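Local coordinates for nucleoside diphosphate kinase family protein (Babesia bovis, PDB 3JS9) that probably transfers the terminal phosphate of a nucleoside triphosphate to a nucleoside diphosphate, with magnesium as cofactor, at residues A88-V96 against V122-A131. Sequence-based numbering, arbitrary orientation.
With SO4 (sulfate ion), chain G.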
loop_
_atom_site.group_PDB
_atom_site.type_symbol
_atom_site.label_atom_id
_atom_site.label_comp_id
_atom_site.label_asym_id
_atom_site.label_seq_id
_atom_site.Cartn_x
_atom_site.Cartn_y
_atom_site.Cartn_z
ATOM N N ALA A 88 -15.185 8.101 -18.877
ATOM C CA ALA A 88 -15.027 6.877 -18.132
ATOM C C ALA A 88 -14.423 5.739 -18.985
ATOM O O ALA A 88 -13.585 4.989 -18.513
ATOM C CB ALA A 88 -16.369 6.454 -17.529
ATOM N N ILE A 89 -14.852 5.623 -20.243
ATOM C CA ILE A 89 -14.459 4.493 -21.073
ATOM C C ILE A 89 -12.954 4.510 -21.331
ATOM O O ILE A 89 -12.286 3.473 -21.157
ATOM C CB ILE A 89 -15.278 4.429 -22.386
ATOM C CG1 ILE A 89 -16.760 4.175 -22.065
ATOM C CG2 ILE A 89 -14.781 3.327 -23.274
ATOM C CD1 ILE A 89 -17.702 4.689 -23.148
ATOM N N LYS A 90 -12.430 5.690 -21.685
ATOM C CA LYS A 90 -10.999 5.890 -21.900
ATOM C C LYS A 90 -10.198 5.730 -20.591
ATOM O O LYS A 90 -9.095 5.164 -20.584
ATOM C CB LYS A 90 -10.755 7.248 -22.530
ATOM C CG LYS A 90 -9.326 7.569 -22.835
ATOM C CD LYS A 90 -9.204 8.772 -23.774
ATOM C CE LYS A 90 -7.718 9.233 -23.809
ATOM N NZ LYS A 90 -7.337 10.093 -24.982
ATOM N N ILE A 91 -10.768 6.204 -19.481
ATOM C CA ILE A 91 -10.133 6.051 -18.182
ATOM C C ILE A 91 -10.022 4.585 -17.777
ATOM O O ILE A 91 -8.974 4.158 -17.245
ATOM C CB ILE A 91 -10.871 6.856 -17.133
ATOM C CG1 ILE A 91 -10.524 8.341 -17.306
ATOM C CG2 ILE A 91 -10.565 6.331 -15.747
ATOM C CD1 ILE A 91 -11.392 9.233 -16.510
ATOM N N GLY A 92 -11.069 3.802 -18.059
ATOM C CA GLY A 92 -11.027 2.372 -17.781
ATOM C C GLY A 92 -9.889 1.691 -18.523
ATOM O O GLY A 92 -9.146 0.874 -17.947
ATOM N N ARG A 93 -9.744 2.044 -19.804
ATOM C CA ARG A 93 -8.683 1.526 -20.672
ATOM C C ARG A 93 -7.352 1.940 -20.129
ATOM O O ARG A 93 -6.464 1.102 -20.009
ATOM C CB ARG A 93 -8.857 1.977 -22.124
ATOM C CG ARG A 93 -9.880 1.131 -22.922
ATOM C CD ARG A 93 -10.478 1.850 -24.173
ATOM N NE ARG A 93 -9.587 2.869 -24.744
ATOM C CZ ARG A 93 -9.994 4.007 -25.323
ATOM N NH1 ARG A 93 -9.088 4.874 -25.780
ATOM N NH2 ARG A 93 -11.293 4.294 -25.451
ATOM N N ASN A 94 -7.215 3.197 -19.722
ATOM C CA ASN A 94 -5.971 3.652 -19.087
ATOM C C ASN A 94 -5.574 2.917 -17.806
ATOM O O ASN A 94 -4.380 2.739 -17.529
ATOM C CB ASN A 94 -6.055 5.137 -18.753
ATOM C CG ASN A 94 -6.096 6.004 -19.992
ATOM O OD1 ASN A 94 -5.850 5.523 -21.112
ATOM N ND2 ASN A 94 -6.395 7.296 -19.803
ATOM N N LEU A 95 -6.556 2.524 -17.003
ATOM C CA LEU A 95 -6.232 1.939 -15.734
ATOM C C LEU A 95 -5.826 0.485 -15.923
ATOM O O LEU A 95 -4.944 -0.039 -15.216
ATOM C CB LEU A 95 -7.411 2.059 -14.755
ATOM C CG LEU A 95 -7.906 3.408 -14.231
ATOM C CD1 LEU A 95 -8.844 3.187 -12.996
ATOM C CD2 LEU A 95 -6.750 4.414 -13.914
ATOM N N VAL A 96 -6.467 -0.149 -16.896
ATOM C CA VAL A 96 -6.290 -1.563 -17.186
ATOM C C VAL A 96 -4.997 -1.823 -17.987
ATOM O O VAL A 96 -4.259 -2.774 -17.709
ATOM C CB VAL A 96 -7.568 -2.079 -17.915
ATOM C CG1 VAL A 96 -7.304 -3.308 -18.768
ATOM C CG2 VAL A 96 -8.724 -2.290 -16.915
ATOM N N VAL A 122 -8.599 -8.715 -16.346
ATOM C CA VAL A 122 -9.715 -7.802 -16.232
ATOM C C VAL A 122 -10.154 -7.336 -17.610
ATOM O O VAL A 122 -9.322 -7.202 -18.513
ATOM C CB VAL A 122 -9.319 -6.568 -15.356
ATOM C CG1 VAL A 122 -8.271 -5.712 -16.095
ATOM C CG2 VAL A 122 -10.537 -5.715 -15.023
ATOM N N HIS A 123 -11.449 -7.078 -17.768
ATOM C CA HIS A 123 -11.972 -6.539 -19.021
ATOM C C HIS A 123 -12.385 -5.096 -18.790
ATOM O O HIS A 123 -12.999 -4.791 -17.758
ATOM C CB HIS A 123 -13.197 -7.356 -19.532
ATOM C CG HIS A 123 -14.072 -6.581 -20.470
ATOM N ND1 HIS A 123 -13.898 -6.601 -21.838
ATOM C CD2 HIS A 123 -15.052 -5.672 -20.233
ATOM C CE1 HIS A 123 -14.750 -5.762 -22.405
ATOM N NE2 HIS A 123 -15.467 -5.193 -21.455
ATOM N N ALA A 124 -12.093 -4.227 -19.745
ATOM C CA ALA A 124 -12.700 -2.884 -19.756
ATOM C C ALA A 124 -13.361 -2.642 -21.078
ATOM O O ALA A 124 -12.887 -3.114 -22.077
ATOM C CB ALA A 124 -11.650 -1.778 -19.475
ATOM N N SER A 125 -14.446 -1.884 -21.104
ATOM C CA SER A 125 -15.155 -1.608 -22.369
ATOM C C SER A 125 -14.204 -0.904 -23.315
ATOM O O SER A 125 -13.412 -0.051 -22.894
ATOM C CB SER A 125 -16.395 -0.713 -22.157
ATOM O OG SER A 125 -17.424 -1.430 -21.538
ATOM N N SER A 126 -14.332 -1.226 -24.592
ATOM C CA SER A 126 -13.451 -0.689 -25.605
ATOM C C SER A 126 -13.888 0.652 -26.248
ATOM O O SER A 126 -13.051 1.445 -26.689
ATOM C CB SER A 126 -13.317 -1.728 -26.699
ATOM O OG SER A 126 -12.007 -1.680 -27.164
ATOM N N SER A 127 -15.195 0.880 -26.320
ATOM C CA SER A 127 -15.756 1.985 -27.083
ATOM C C SER A 127 -17.128 2.307 -26.508
ATOM O O SER A 127 -17.675 1.500 -25.746
ATOM C CB SER A 127 -15.909 1.585 -28.574
ATOM O OG SER A 127 -16.825 0.494 -28.702
ATOM N N ALA A 128 -17.681 3.460 -26.896
ATOM C CA ALA A 128 -19.040 3.862 -26.493
ATOM C C ALA A 128 -20.090 2.801 -26.873
ATOM O O ALA A 128 -20.955 2.453 -26.072
ATOM C CB ALA A 128 -19.403 5.243 -27.083
ATOM N N GLU A 129 -19.964 2.258 -28.074
ATOM C CA GLU A 129 -20.861 1.226 -28.537
ATOM C C GLU A 129 -20.699 -0.047 -27.698
ATOM O O GLU A 129 -21.683 -0.640 -27.282
ATOM C CB GLU A 129 -20.652 0.938 -30.050
ATOM C CG GLU A 129 -21.843 0.219 -30.683
ATOM C CD GLU A 129 -21.557 -0.509 -32.000
ATOM O OE1 GLU A 129 -20.954 0.098 -32.913
ATOM O OE2 GLU A 129 -21.993 -1.691 -32.133
ATOM N N ASP A 130 -19.467 -0.480 -27.449
ATOM C CA ASP A 130 -19.280 -1.668 -26.606
ATOM C C ASP A 130 -19.780 -1.453 -25.189
ATOM O O ASP A 130 -20.353 -2.364 -24.593
ATOM C CB ASP A 130 -17.816 -2.103 -26.563
ATOM C CG ASP A 130 -17.312 -2.602 -27.906
ATOM O OD1 ASP A 130 -18.117 -3.185 -28.656
ATOM O OD2 ASP A 130 -16.109 -2.433 -28.193
ATOM N N ALA A 131 -19.557 -0.253 -24.652
ATOM C CA ALA A 131 -19.968 0.073 -23.287
ATOM C C ALA A 131 -21.482 0.017 -23.154
ATOM O O ALA A 131 -22.006 -0.501 -22.152
ATOM C CB ALA A 131 -19.462 1.450 -22.890
HETATM S S SO4 G . -11.490 -8.896 -23.104
HETATM O O1 SO4 G . -11.287 -7.446 -22.962
HETATM O O2 SO4 G . -11.622 -9.194 -24.511
HETATM O O3 SO4 G . -12.665 -9.477 -22.432
HETATM O O4 SO4 G . -10.293 -9.486 -22.562
HETATM O O HOH W 1 -13.336 1.230 -20.364
#
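Helix 88-96 runs alongside strand 122-124, nearly antiparallel to it at 153°, with the short axes 8.4 Å apart. Gly92 faces Ala124, and their CA atoms are 5.9 Å apart. With no side chain on Gly92, Ala124 CB packs near Gly92 O. Val96 sets its CG2 against Val122 CG1 at 3.5 Å and also against the CB of Ala124. Val122 CG1 lies between the backbone N and the carbonyl carbon (chi1 68°), which directs it at the helix.

Ile89 fills the other end. Its CG2 rests on the backbone of residues 125-127. Its CD1 reaches the start of the next helix and lies 3.7 Å from Ala131 CB, next to Ala128. One water joins the backbones: it donates to Ile89 O at 2.6 Å and to Ser125 O at 2.8 Å. Arg93 runs its CG and CD over Ser125 O. A bend at chi3 (27°) brings one guanidinium face over Lys90 CA; Ser126 O meets the group obliquely, in a loose contact without a hydrogen bond.

Ser127 caps helix 128-138, as its OG accepts from Asp130 N at 3.1 Å. On the strand side turned from helix 88-96, His123 ND1 donates to sulfate O1 at 3.0 Å. Lys17 and Tyr57 also bind this sulfate. Glu134 OE1 is hydrogen-bonded to both His123 NE2 and Ser125 OG.

The fold is ferredoxin-like, and helix 88-96 belongs to its second split beta-alpha-beta crossover, from strand 78-85 to 122-124. Arg93 is a predicted ATP ligand. His123 is predicted to form the pros-phosphohistidine intermediate; ND1 is the pros nitrogen, so the sulfate probably marks a phosphate position in the active site.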